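Local coordinates for type II restriction enzyme AgeI (Thalassobius gelatinovorus, PDB 5DWA), which recognises the double-stranded DNA sequence 5'-ACCGGT-3' and cleaves it after the A, giving fragments that carry terminal 5'-phosphates, at residues Gln49-Ala54 with Glu97-Glu102; Gly164-Val169 with Leu190-Ser195; Thr196-Ser201 with Cys237-Leu242; Thr244-Ala249 with Ile257-Phe262. One frame throughout, in Å; residues are numbered along the deposited sequence.

Contact 1 of 4, residues Gln49-Ala54 with Glu97-Glu102; sequences QAFVMA and EVALVE
Q49 and E102 meet through their polar ends: NE2 of Q49 donates to OE1 of E102 at 3.1 Å, with an N-H...O angle of 156°. The two side chains cross at about a right angle and their flat groups stand nearly perpendicular, and the donor meets OE1 from above the carboxylate plane. A bend at chi2 (-53°) turns CD of Q49 toward this meeting, and Q49 OE1 then lies 3.7 Å from the aliphatic E102 CG. V52 fills in beside the polar pair; its CG2 touches E102 CG at 4.0 Å and A99 CB at 4.2 Å. The same A99 methyl sits at the edge of the F51 ring, in its plane, 3.9 Å from CD2. V98 adds CG1, packed against the Q49 amide nitrogen.

The backbone geometry fits this set. V52 and A99 are the facing pair, their CA atoms 6.2 Å apart, and the helix axes approach to 8.8 Å at a signed crossing angle of -51°. Further out, W67 meets the F51 ring edge-to-face, F262 also packs on that ring, and Y31 of helix 22-36 touches Q49. Helix 84-109 leads into strands 113-117, 143-148 and 159-168, with helix 123-130 inserted after the first, then helix 178-187 and strand 191-196. This is consistent with the alpha-beta-beta-beta-alpha-beta order of the PD-(D/E)XK core, the contact docking helix 43-57 onto what is probably its first helix.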
loop_
_atom_site.group_PDB
_atom_site.type_symbol
_atom_site.label_atom_id
_atom_site.label_comp_id
_atom_site.label_asym_id
_atom_site.label_seq_id
_atom_site.Cartn_x
_atom_site.Cartn_y
_atom_site.Cartn_z
ATOM N N GLN A 49 -7.564 13.928 18.016
ATOM C CA GLN A 49 -8.370 14.680 18.974
ATOM C C GLN A 49 -9.377 15.571 18.257
ATOM O O GLN A 49 -10.514 15.702 18.704
ATOM C CB GLN A 49 -7.483 15.508 19.917
ATOM C CG GLN A 49 -6.601 14.678 20.857
ATOM C CD GLN A 49 -7.374 13.639 21.675
ATOM O OE1 GLN A 49 -8.532 13.845 22.041
ATOM N NE2 GLN A 49 -6.726 12.513 21.958
ATOM N N ALA A 50 -8.988 16.159 17.121
ATOM C CA ALA A 50 -9.935 16.955 16.357
ATOM C C ALA A 50 -11.109 16.115 15.850
ATOM O O ALA A 50 -12.238 16.598 15.748
ATOM C CB ALA A 50 -9.237 17.637 15.202
ATOM N N PHE A 51 -10.853 14.853 15.529
ATOM C CA PHE A 51 -11.931 13.994 15.068
ATOM C C PHE A 51 -12.922 13.695 16.188
ATOM O O PHE A 51 -14.137 13.704 15.979
ATOM C CB PHE A 51 -11.371 12.689 14.489
ATOM C CG PHE A 51 -12.424 11.779 13.914
ATOM C CD1 PHE A 51 -13.272 12.228 12.909
ATOM C CD2 PHE A 51 -12.551 10.468 14.356
ATOM C CE1 PHE A 51 -14.239 11.389 12.368
ATOM C CE2 PHE A 51 -13.513 9.623 13.822
ATOM C CZ PHE A 51 -14.356 10.082 12.820
ATOM N N VAL A 52 -12.402 13.418 17.378
ATOM C CA VAL A 52 -13.257 13.168 18.532
ATOM C C VAL A 52 -14.083 14.419 18.843
ATOM O O VAL A 52 -15.285 14.336 19.116
ATOM C CB VAL A 52 -12.427 12.760 19.751
ATOM C CG1 VAL A 52 -13.293 12.674 21.000
ATOM C CG2 VAL A 52 -11.746 11.423 19.500
ATOM N N MET A 53 -13.432 15.573 18.761
ATOM C CA MET A 53 -14.111 16.848 18.942
ATOM C C MET A 53 -15.167 17.074 17.862
ATOM O O MET A 53 -16.310 17.421 18.164
ATOM C CB MET A 53 -13.090 17.994 18.950
ATOM C CG MET A 53 -13.685 19.386 19.159
ATOM S SD MET A 53 -14.053 20.183 17.587
ATOM C CE MET A 53 -14.498 21.825 18.171
ATOM N N ALA A 54 -14.794 16.866 16.602
ATOM C CA ALA A 54 -15.710 17.161 15.498
ATOM C C ALA A 54 -16.964 16.298 15.531
ATOM O O ALA A 54 -18.052 16.765 15.197
ATOM C CB ALA A 54 -15.001 16.996 14.148
ATOM N N GLU A 97 -6.199 5.467 14.934
ATOM C CA GLU A 97 -5.913 4.670 16.136
ATOM C C GLU A 97 -6.085 5.503 17.413
ATOM O O GLU A 97 -6.733 5.061 18.366
ATOM C CB GLU A 97 -4.501 4.110 16.095
ATOM C CG GLU A 97 -4.220 3.245 14.874
ATOM C CD GLU A 97 -2.780 2.791 14.873
ATOM O OE1 GLU A 97 -2.425 1.965 15.735
ATOM O OE2 GLU A 97 -1.993 3.287 14.045
ATOM N N VAL A 98 -5.486 6.693 17.436
ATOM C CA VAL A 98 -5.630 7.604 18.579
ATOM C C VAL A 98 -7.098 7.865 18.881
ATOM O O VAL A 98 -7.526 7.807 20.027
ATOM C CB VAL A 98 -4.916 8.952 18.330
ATOM C CG1 VAL A 98 -5.321 9.992 19.389
ATOM C CG2 VAL A 98 -3.415 8.764 18.333
ATOM N N ALA A 99 -7.871 8.153 17.843
ATOM C CA ALA A 99 -9.282 8.472 18.008
ATOM C C ALA A 99 -10.088 7.274 18.527
ATOM O O ALA A 99 -10.957 7.447 19.379
ATOM C CB ALA A 99 -9.864 8.974 16.693
ATOM N N LEU A 100 -9.809 6.071 18.025
ATOM C CA LEU A 100 -10.511 4.876 18.493
ATOM C C LEU A 100 -10.298 4.663 19.993
ATOM O O LEU A 100 -11.246 4.385 20.733
ATOM C CB LEU A 100 -10.054 3.631 17.730
ATOM C CG LEU A 100 -10.616 3.477 16.325
ATOM C CD1 LEU A 100 -9.878 2.335 15.625
ATOM C CD2 LEU A 100 -12.110 3.204 16.380
ATOM N N VAL A 101 -9.050 4.798 20.434
ATOM C CA VAL A 101 -8.699 4.594 21.836
ATOM C C VAL A 101 -9.343 5.668 22.714
ATOM O O VAL A 101 -9.939 5.357 23.756
ATOM C CB VAL A 101 -7.175 4.608 22.033
ATOM C CG1 VAL A 101 -6.818 4.605 23.521
ATOM C CG2 VAL A 101 -6.538 3.426 21.328
ATOM N N GLU A 102 -9.249 6.919 22.272
ATOM C CA GLU A 102 -9.812 8.046 23.018
ATOM C C GLU A 102 -11.329 7.921 23.175
ATOM O O GLU A 102 -11.877 8.170 24.256
ATOM C CB GLU A 102 -9.465 9.367 22.325
ATOM C CG GLU A 102 -9.973 10.618 23.041
ATOM C CD GLU A 102 -9.175 10.943 24.282
ATOM O OE1 GLU A 102 -7.930 10.830 24.247
ATOM O OE2 GLU A 102 -9.795 11.306 25.302
#

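Contact 2 of 4, residues Gly164-Val169 with Leu190-Ser195; sequences GIHAKV and LLSVLS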
loop_
_atom_site.group_PDB
_atom_site.type_symbol
_atom_site.label_atom_id
_atom_site.label_comp_id
_atom_site.label_asym_id
_atom_site.label_seq_id
_atom_site.Cartn_x
_atom_site.Cartn_y
_atom_site.Cartn_z
ATOM N N GLY A 164 -7.316 -7.978 18.698
ATOM C CA GLY A 164 -6.786 -6.743 18.170
ATOM C C GLY A 164 -7.674 -6.164 17.110
ATOM O O GLY A 164 -8.580 -6.817 16.583
ATOM N N ILE A 165 -7.432 -4.885 16.826
ATOM C CA ILE A 165 -8.156 -4.121 15.809
ATOM C C ILE A 165 -7.242 -3.784 14.628
ATOM O O ILE A 165 -6.127 -3.301 14.830
ATOM C CB ILE A 165 -8.730 -2.812 16.392
ATOM C CG1 ILE A 165 -9.617 -3.112 17.607
ATOM C CG2 ILE A 165 -9.510 -2.049 15.329
ATOM C CD1 ILE A 165 -10.177 -1.865 18.262
ATOM N N HIS A 166 -7.710 -4.075 13.410
ATOM C CA HIS A 166 -7.120 -3.581 12.184
ATOM C C HIS A 166 -7.842 -2.298 11.857
ATOM O O HIS A 166 -9.015 -2.334 11.480
ATOM C CB HIS A 166 -7.283 -4.620 11.085
ATOM C CG HIS A 166 -6.770 -5.958 11.490
ATOM N ND1 HIS A 166 -5.482 -6.366 11.226
ATOM C CD2 HIS A 166 -7.347 -6.958 12.203
ATOM C CE1 HIS A 166 -5.293 -7.569 11.740
ATOM N NE2 HIS A 166 -6.405 -7.944 12.349
ATOM N N ALA A 167 -7.160 -1.172 12.051
ATOM C CA ALA A 167 -7.775 0.140 11.915
ATOM C C ALA A 167 -7.357 0.735 10.587
ATOM O O ALA A 167 -6.167 0.834 10.298
ATOM C CB ALA A 167 -7.364 1.051 13.064
ATOM N N LYS A 168 -8.331 1.080 9.755
ATOM C CA LYS A 168 -8.019 1.644 8.448
ATOM C C LYS A 168 -8.964 2.781 8.156
ATOM O O LYS A 168 -10.175 2.606 8.201
ATOM C CB LYS A 168 -8.136 0.600 7.329
ATOM C CG LYS A 168 -7.552 -0.759 7.655
ATOM C CD LYS A 168 -7.328 -1.566 6.399
ATOM C CE LYS A 168 -6.054 -1.136 5.684
ATOM N NZ LYS A 168 -4.829 -1.511 6.451
ATOM N N VAL A 169 -8.421 3.947 7.855
ATOM C CA VAL A 169 -9.271 5.030 7.378
ATOM C C VAL A 169 -9.970 4.610 6.087
ATOM O O VAL A 169 -11.178 4.789 5.935
ATOM C CB VAL A 169 -8.469 6.303 7.132
ATOM C CG1 VAL A 169 -9.297 7.320 6.328
ATOM C CG2 VAL A 169 -7.988 6.888 8.455
ATOM N N LEU A 190 -8.163 -15.396 19.003
ATOM C CA LEU A 190 -8.224 -13.974 19.313
ATOM C C LEU A 190 -9.303 -13.266 18.497
ATOM O O LEU A 190 -9.594 -13.657 17.367
ATOM C CB LEU A 190 -6.870 -13.315 19.044
ATOM C CG LEU A 190 -5.692 -13.784 19.900
ATOM C CD1 LEU A 190 -4.375 -13.428 19.229
ATOM C CD2 LEU A 190 -5.756 -13.155 21.284
ATOM N N LEU A 191 -9.900 -12.227 19.069
ATOM C CA LEU A 191 -10.771 -11.361 18.281
ATOM C C LEU A 191 -9.918 -10.581 17.289
ATOM O O LEU A 191 -8.847 -10.084 17.639
ATOM C CB LEU A 191 -11.560 -10.408 19.178
ATOM C CG LEU A 191 -12.659 -11.026 20.040
ATOM C CD1 LEU A 191 -13.325 -9.959 20.880
ATOM C CD2 LEU A 191 -13.671 -11.729 19.158
ATOM N N SER A 192 -10.387 -10.498 16.050
ATOM C CA SER A 192 -9.692 -9.719 15.029
ATOM C C SER A 192 -10.699 -8.829 14.317
ATOM O O SER A 192 -11.408 -9.271 13.413
ATOM C CB SER A 192 -8.977 -10.635 14.038
ATOM O OG SER A 192 -8.308 -9.883 13.039
ATOM N N VAL A 193 -10.768 -7.571 14.741
ATOM C CA VAL A 193 -11.812 -6.668 14.274
ATOM C C VAL A 193 -11.261 -5.725 13.217
ATOM O O VAL A 193 -10.156 -5.211 13.359
ATOM C CB VAL A 193 -12.394 -5.870 15.455
ATOM C CG1 VAL A 193 -13.450 -4.883 14.995
ATOM C CG2 VAL A 193 -12.986 -6.834 16.499
ATOM N N LEU A 194 -12.026 -5.531 12.142
ATOM C CA LEU A 194 -11.739 -4.483 11.170
ATOM C C LEU A 194 -12.568 -3.251 11.516
ATOM O O LEU A 194 -13.793 -3.288 11.439
ATOM C CB LEU A 194 -12.064 -4.968 9.750
ATOM C CG LEU A 194 -11.781 -3.972 8.625
ATOM C CD1 LEU A 194 -10.296 -3.664 8.552
ATOM C CD2 LEU A 194 -12.290 -4.521 7.290
ATOM N N SER A 195 -11.893 -2.173 11.906
ATOM C CA SER A 195 -12.558 -0.910 12.187
ATOM C C SER A 195 -12.147 0.071 11.111
ATOM O O SER A 195 -10.958 0.218 10.836
ATOM C CB SER A 195 -12.186 -0.381 13.573
ATOM O OG SER A 195 -12.565 -1.313 14.572
#
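G164 N donates to L191 O at 2.8 Å, the first of five main-chain bonds. V193 N to G164 O, H166 N to V193 O (2.7 Å), S195 N to H166 O and K168 N to S195 O (3.0 Å) follow, pairing G164 through A167 with S192 through S195 in parallel register. CA-H...O contacts supplement them, such as I165 CA to V193 O at 3.3 Å.

Side-chain polarity centres on H166. Its NE2 and S192 OG lie 2.8 Å apart, a weak hydrogen bond (angle 127°) made at the ring edge near its plane. ND1 is bonded to D178 of helix 178-187, and S192 OG also bonds S182 of that helix. K168 NZ forms a salt bridge with D178.

Apolar contact comes from L194, whose CD1 touches H166 CB and K168 CG, each at 4.1 Å.

With ND1 bonded to D178 and NE2 weakly to S192, the H166 ring is probably restrained in rotation, and D178 joins H166 and K168 to the connecting helix of this beta-alpha-beta crossover.

Contact 3 of 4, residues Thr196-Ser201 with Cys237-Leu242; sequences TLDVKS and CFSYNL. With nucleotides of chain C.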
loop_
_atom_site.group_PDB
_atom_site.type_symbol
_atom_site.label_atom_id
_atom_site.label_comp_id
_atom_site.label_asym_id
_atom_site.label_seq_id
_atom_site.Cartn_x
_atom_site.Cartn_y
_atom_site.Cartn_z
ATOM N N THR A 196 -13.115 0.724 10.480
ATOM C CA THR A 196 -12.778 1.555 9.356
ATOM C C THR A 196 -13.676 2.764 9.244
ATOM O O THR A 196 -14.827 2.734 9.663
ATOM C CB THR A 196 -12.826 0.724 8.046
ATOM O OG1 THR A 196 -12.332 1.516 6.958
ATOM C CG2 THR A 196 -14.252 0.202 7.747
ATOM N N LEU A 197 -13.127 3.838 8.693
ATOM C CA LEU A 197 -13.944 4.978 8.310
ATOM C C LEU A 197 -14.503 4.778 6.903
ATOM O O LEU A 197 -15.344 5.569 6.455
ATOM C CB LEU A 197 -13.135 6.273 8.381
ATOM C CG LEU A 197 -12.656 6.628 9.787
ATOM C CD1 LEU A 197 -11.897 7.929 9.744
ATOM C CD2 LEU A 197 -13.837 6.717 10.734
ATOM N N ASP A 198 -14.027 3.736 6.218
ATOM C CA ASP A 198 -14.467 3.390 4.857
ATOM C C ASP A 198 -14.511 4.642 3.983
ATOM O O ASP A 198 -15.526 4.937 3.349
ATOM C CB ASP A 198 -15.836 2.696 4.886
ATOM C CG ASP A 198 -16.224 2.078 3.532
ATOM O OD1 ASP A 198 -15.333 1.839 2.688
ATOM O OD2 ASP A 198 -17.427 1.812 3.326
ATOM N N VAL A 199 -13.416 5.393 3.989
ATOM C CA VAL A 199 -13.318 6.597 3.172
ATOM C C VAL A 199 -13.002 6.260 1.722
ATOM O O VAL A 199 -12.005 5.591 1.437
ATOM C CB VAL A 199 -12.231 7.555 3.692
ATOM C CG1 VAL A 199 -11.982 8.695 2.679
ATOM C CG2 VAL A 199 -12.616 8.122 5.045
ATOM N N LYS A 200 -13.854 6.723 0.812
ATOM C CA LYS A 200 -13.517 6.780 -0.609
ATOM C C LYS A 200 -14.499 7.670 -1.328
ATOM O O LYS A 200 -15.691 7.367 -1.402
ATOM C CB LYS A 200 -13.513 5.405 -1.280
ATOM C CG LYS A 200 -13.172 5.437 -2.784
ATOM C CD LYS A 200 -11.767 5.990 -3.052
ATOM C CE LYS A 200 -11.399 5.870 -4.539
ATOM N NZ LYS A 200 -10.006 6.346 -4.820
ATOM N N SER A 201 -13.999 8.775 -1.858
ATOM C CA SER A 201 -14.781 9.598 -2.771
ATOM C C SER A 201 -13.968 9.789 -4.033
ATOM O O SER A 201 -12.740 9.815 -3.989
ATOM C CB SER A 201 -15.144 10.945 -2.150
ATOM O OG SER A 201 -14.070 11.861 -2.258
ATOM N N CYS A 237 -16.656 -6.400 11.268
ATOM C CA CYS A 237 -16.228 -5.135 10.696
ATOM C C CYS A 237 -17.158 -4.033 11.167
ATOM O O CYS A 237 -18.386 -4.185 11.144
ATOM C CB CYS A 237 -16.210 -5.213 9.165
ATOM S SG CYS A 237 -15.897 -3.630 8.313
ATOM N N PHE A 238 -16.563 -2.935 11.615
ATOM C CA PHE A 238 -17.321 -1.772 12.046
ATOM C C PHE A 238 -16.923 -0.597 11.189
ATOM O O PHE A 238 -15.757 -0.236 11.145
ATOM C CB PHE A 238 -17.076 -1.490 13.527
ATOM C CG PHE A 238 -17.574 -2.583 14.415
ATOM C CD1 PHE A 238 -16.790 -3.702 14.662
ATOM C CD2 PHE A 238 -18.846 -2.523 14.963
ATOM C CE1 PHE A 238 -17.257 -4.724 15.464
ATOM C CE2 PHE A 238 -19.317 -3.547 15.753
ATOM C CZ PHE A 238 -18.521 -4.647 16.004
ATOM N N SER A 239 -17.895 -0.039 10.473
ATOM C CA SER A 239 -17.646 1.115 9.631
ATOM C C SER A 239 -18.306 2.341 10.221
ATOM O O SER A 239 -19.409 2.264 10.766
ATOM C CB SER A 239 -18.162 0.878 8.213
ATOM O OG SER A 239 -18.067 2.081 7.461
ATOM N N TYR A 240 -17.627 3.476 10.099
ATOM C CA TYR A 240 -18.172 4.734 10.588
ATOM C C TYR A 240 -18.473 5.663 9.427
ATOM O O TYR A 240 -18.559 6.880 9.584
ATOM C CB TYR A 240 -17.211 5.372 11.592
ATOM C CG TYR A 240 -16.960 4.440 12.751
ATOM C CD1 TYR A 240 -15.826 3.630 12.788
ATOM C CD2 TYR A 240 -17.891 4.316 13.775
ATOM C CE1 TYR A 240 -15.610 2.746 13.845
ATOM C CE2 TYR A 240 -17.685 3.435 14.827
ATOM C CZ TYR A 240 -16.540 2.657 14.853
ATOM O OH TYR A 240 -16.335 1.771 15.890
ATOM N N ASN A 241 -18.629 5.065 8.252
ATOM C CA ASN A 241 -19.218 5.771 7.127
ATOM C C ASN A 241 -20.697 5.442 7.113
ATOM O O ASN A 241 -21.062 4.298 6.857
ATOM C CB ASN A 241 -18.555 5.355 5.813
ATOM C CG ASN A 241 -18.988 6.212 4.637
ATOM O OD1 ASN A 241 -20.083 6.772 4.633
ATOM N ND2 ASN A 241 -18.122 6.322 3.632
ATOM N N LEU A 242 -21.550 6.430 7.383
ATOM C CA LEU A 242 -22.990 6.177 7.417
ATOM C C LEU A 242 -23.543 5.656 6.079
ATOM O O LEU A 242 -24.646 5.114 6.043
ATOM C CB LEU A 242 -23.743 7.440 7.831
ATOM C CG LEU A 242 -23.361 8.007 9.199
ATOM C CD1 LEU A 242 -24.237 9.216 9.553
ATOM C CD2 LEU A 242 -23.449 6.924 10.269
ATOM P P DT C 9 -6.304 13.487 -9.587
ATOM O OP1 DT C 9 -5.501 14.592 -10.140
ATOM O OP2 DT C 9 -7.785 13.568 -9.563
ATOM O "O5'" DT C 9 -5.868 12.154 -10.330
ATOM C "C5'" DT C 9 -4.522 11.761 -10.306
ATOM C "C4'" DT C 9 -4.394 10.342 -10.793
ATOM O "O4'" DT C 9 -5.143 9.475 -9.936
ATOM C "C3'" DT C 9 -4.931 10.084 -12.202
ATOM O "O3'" DT C 9 -3.834 9.786 -13.036
ATOM C "C2'" DT C 9 -5.901 8.885 -12.031
ATOM C "C1'" DT C 9 -5.502 8.345 -10.673
ATOM N N1 DT C 9 -6.566 7.673 -9.899
ATOM C C2 DT C 9 -6.401 6.361 -9.549
ATOM O O2 DT C 9 -5.454 5.690 -9.920
ATOM N N3 DT C 9 -7.396 5.855 -8.760
ATOM C C4 DT C 9 -8.502 6.528 -8.274
ATOM O O4 DT C 9 -9.340 5.988 -7.562
ATOM C C5 DT C 9 -8.607 7.910 -8.668
ATOM C C7 DT C 9 -9.771 8.740 -8.213
ATOM C C6 DT C 9 -7.636 8.414 -9.437
ATOM P P DG C 8 -8.145 11.792 -2.986
ATOM O OP1 DG C 8 -8.100 12.982 -2.100
ATOM O OP2 DG C 8 -9.399 11.009 -3.075
ATOM O "O5'" DG C 8 -7.704 12.276 -4.428
ATOM C "C5'" DG C 8 -6.475 12.988 -4.552
ATOM C "C4'" DG C 8 -5.754 12.610 -5.830
ATOM O "O4'" DG C 8 -5.293 11.235 -5.760
ATOM C "C3'" DG C 8 -6.588 12.717 -7.085
ATOM O "O3'" DG C 8 -5.756 13.247 -8.098
ATOM C "C2'" DG C 8 -7.024 11.257 -7.352
ATOM C "C1'" DG C 8 -5.840 10.466 -6.835
ATOM N N9 DG C 8 -6.164 9.162 -6.270
ATOM C C8 DG C 8 -7.193 8.857 -5.412
ATOM N N7 DG C 8 -7.180 7.602 -5.012
ATOM C C5 DG C 8 -6.043 7.075 -5.606
ATOM C C6 DG C 8 -5.508 5.774 -5.544
ATOM O O6 DG C 8 -5.928 4.815 -4.894
ATOM N N1 DG C 8 -4.351 5.645 -6.309
ATOM C C2 DG C 8 -3.777 6.655 -7.048
ATOM N N2 DG C 8 -2.647 6.352 -7.728
ATOM N N3 DG C 8 -4.277 7.879 -7.115
ATOM C C4 DG C 8 -5.406 8.014 -6.379
#
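N241 ND2 is engaged twice: it donates to D198 O at 3.0 Å, nearly straight at 168°, and also to N211 O. The D198 bond lies in the N241 amide plane but reaches its acceptor from above the carbonyl plane. OD1 of N241 accepts from N62 and from R243 N, which fixes the amide orientation. Two backbone bonds, T196 N to F238 O (2.9 Å) and Y240 N to T196 O (2.9 Å), bracket the parallel bridge T196-S239, where strands 191-196 and 236-239 end as neighbours in the central sheet of the nuclease. Each strand then ends in an ST turn: T196 OG1 accepts from D198 N at 2.9 Å, S239 OG from N241 N at 3.1 Å. T196 OG1 bonds K168 O as well, and S239 OG bonds T244. L197 CD2 packs on Y240 CB at 3.7 Å. Past the turn, K200 NZ donates to the thymine O4 of DT9 in chain C at 2.8 Å and lies 3.1 Å from N7 of DG8, a major-groove base contact in this pre-specific complex.

Contact 4 of 4, residues Thr244-Ala249 with Ile257-Phe262; sequences TSPSNA and IYVSGF
V259 presses its side chain onto the peptide that follows T244. Its CB lies 4.0 Å from T244 O and CG1 3.8 Å from the same oxygen; CG2 comes closest, at 3.3 Å. With chi1 at -178°, CG1 is anti to the backbone N while CG2 stands beside the backbone N, and CG2 makes the widest set of contacts: besides T244 O it touches CB and CG2 of T244, and it meets P246 CD at 4.1 Å, the valine and proline side chains crossing at about a right angle. Two residues earlier on the strand, I257 sets CG2 against T244 CG2, these two side chains also crossing at about a right angle.

The polar part is a pair of bonds between S247 and I257. S247 N donates to I257 O at 3.0 Å, in the carbonyl plane and on a lone pair. In return I257 N donates to S247 OG at 2.7 Å, almost straight at 173°. Because OG stands beside its own backbone N (chi1 -66°), one serine serves both the N-H and the C=O of I257. S247 OG is also bonded to E229 of helix 223-230. A water donates to I257 O at 3.2 Å and weakly to S247 O.

R225, I228 and E229 of the same helix touch I257. An irregular loop thus lies along strand 257-259, the outermost strand within this chain of the mixed PD-(D/E)XK sheet.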
loop_
_atom_site.group_PDB
_atom_site.type_symbol
_atom_site.label_atom_id
_atom_site.label_comp_id
_atom_site.label_asym_id
_atom_site.label_seq_id
_atom_site.Cartn_x
_atom_site.Cartn_y
_atom_site.Cartn_z
ATOM N N THR A 244 -21.991 3.253 4.304
ATOM C CA THR A 244 -21.662 1.843 4.200
ATOM C C THR A 244 -22.933 1.025 4.377
ATOM O O THR A 244 -23.715 1.285 5.291
ATOM C CB THR A 244 -20.628 1.409 5.266
ATOM O OG1 THR A 244 -19.440 2.206 5.148
ATOM C CG2 THR A 244 -20.281 -0.065 5.108
ATOM N N SER A 245 -23.149 0.056 3.493
ATOM C CA SER A 245 -24.289 -0.836 3.643
ATOM C C SER A 245 -23.954 -1.923 4.650
ATOM O O SER A 245 -22.958 -2.623 4.496
ATOM C CB SER A 245 -24.682 -1.460 2.306
ATOM O OG SER A 245 -25.119 -0.463 1.401
ATOM N N PRO A 246 -24.785 -2.060 5.689
ATOM C CA PRO A 246 -24.554 -3.139 6.650
ATOM C C PRO A 246 -24.830 -4.500 6.036
ATOM O O PRO A 246 -25.504 -4.611 5.011
ATOM C CB PRO A 246 -25.546 -2.831 7.775
ATOM C CG PRO A 246 -26.602 -1.995 7.134
ATOM C CD PRO A 246 -25.895 -1.183 6.096
ATOM N N SER A 247 -24.290 -5.533 6.667
ATOM C CA SER A 247 -24.575 -6.897 6.265
ATOM C C SER A 247 -26.050 -7.220 6.459
ATOM O O SER A 247 -26.701 -6.661 7.341
ATOM C CB SER A 247 -23.720 -7.871 7.073
ATOM O OG SER A 247 -22.350 -7.722 6.758
ATOM N N ASN A 248 -26.570 -8.127 5.637
ATOM C CA ASN A 248 -27.876 -8.717 5.898
ATOM C C ASN A 248 -27.829 -9.531 7.191
ATOM O O ASN A 248 -26.760 -9.711 7.780
ATOM C CB ASN A 248 -28.320 -9.598 4.726
ATOM C CG ASN A 248 -28.553 -8.804 3.455
ATOM O OD1 ASN A 248 -28.966 -7.648 3.498
ATOM N ND2 ASN A 248 -28.288 -9.428 2.314
ATOM N N ALA A 249 -28.981 -10.035 7.624
ATOM C CA ALA A 249 -29.072 -10.775 8.881
ATOM C C ALA A 249 -28.164 -12.004 8.888
ATOM O O ALA A 249 -27.631 -12.389 9.928
ATOM C CB ALA A 249 -30.511 -11.183 9.149
ATOM N N ILE A 257 -20.656 -6.888 8.679
ATOM C CA ILE A 257 -20.307 -5.473 8.638
ATOM C C ILE A 257 -21.383 -4.688 9.387
ATOM O O ILE A 257 -22.575 -4.782 9.058
ATOM C CB ILE A 257 -20.190 -4.958 7.190
ATOM C CG1 ILE A 257 -18.992 -5.594 6.485
ATOM C CG2 ILE A 257 -20.062 -3.441 7.162
ATOM C CD1 ILE A 257 -19.101 -5.590 4.971
ATOM N N TYR A 258 -20.956 -3.948 10.409
ATOM C CA TYR A 258 -21.825 -3.068 11.192
ATOM C C TYR A 258 -21.505 -1.610 10.884
ATOM O O TYR A 258 -20.371 -1.275 10.554
ATOM C CB TYR A 258 -21.667 -3.335 12.693
ATOM C CG TYR A 258 -21.987 -4.757 13.088
ATOM C CD1 TYR A 258 -23.303 -5.173 13.255
ATOM C CD2 TYR A 258 -20.974 -5.690 13.278
ATOM C CE1 TYR A 258 -23.602 -6.480 13.606
ATOM C CE2 TYR A 258 -21.263 -6.993 13.626
ATOM C CZ TYR A 258 -22.577 -7.383 13.788
ATOM O OH TYR A 258 -22.859 -8.685 14.139
ATOM N N VAL A 259 -22.509 -0.750 10.998
ATOM C CA VAL A 259 -22.366 0.650 10.609
ATOM C C VAL A 259 -22.931 1.547 11.700
ATOM O O VAL A 259 -24.041 1.317 12.183
ATOM C CB VAL A 259 -23.089 0.946 9.270
ATOM C CG1 VAL A 259 -22.900 2.400 8.858
ATOM C CG2 VAL A 259 -22.595 0.020 8.167
ATOM N N SER A 260 -22.184 2.576 12.089
ATOM C CA SER A 260 -22.668 3.492 13.120
ATOM C C SER A 260 -22.006 4.848 13.041
ATOM O O SER A 260 -21.026 5.032 12.319
ATOM C CB SER A 260 -22.443 2.909 14.519
ATOM O OG SER A 260 -21.092 3.047 14.931
ATOM N N GLY A 261 -22.558 5.797 13.792
ATOM C CA GLY A 261 -21.887 7.056 14.040
ATOM C C GLY A 261 -20.721 6.804 14.979
ATOM O O GLY A 261 -20.547 5.690 15.482
ATOM N N PHE A 262 -19.916 7.827 15.229
ATOM C CA PHE A 262 -18.696 7.639 16.002
ATOM C C PHE A 262 -18.845 8.116 17.439
ATOM O O PHE A 262 -18.500 7.401 18.376
ATOM C CB PHE A 262 -17.529 8.352 15.321
ATOM C CG PHE A 262 -16.192 8.030 15.914
ATOM C CD1 PHE A 262 -15.582 6.812 15.658
ATOM C CD2 PHE A 262 -15.529 8.955 16.707
ATOM C CE1 PHE A 262 -14.339 6.516 16.191
ATOM C CE2 PHE A 262 -14.285 8.665 17.250
ATOM C CZ PHE A 262 -13.692 7.438 16.990
HETATM O O HOH W 1 -25.254 -6.047 10.247
#

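Overall arrangement
From the N terminus the four contacts come in series: each closes before the next opens, so none nest or cross. Contact 1 closes a mostly helical excursion of 42 residues. Contact 2 closes the beta-alpha-beta unit through helix 178-187, contact 3 a 35-residue, largely irregular loop with helix 223-230, and contact 4 a short loop of seven residues. Contacts 2 to 4 all reach the same sheet, with C237 O 2.7 Å from Y258 N where the last two join. Contact 1 packs on this sheet through L100, which touches A167, while F51 reaches L197 and F262 in the loops beyond the strands. Contacts 2 and 4 do not touch, their nearest atoms about 7 Å apart.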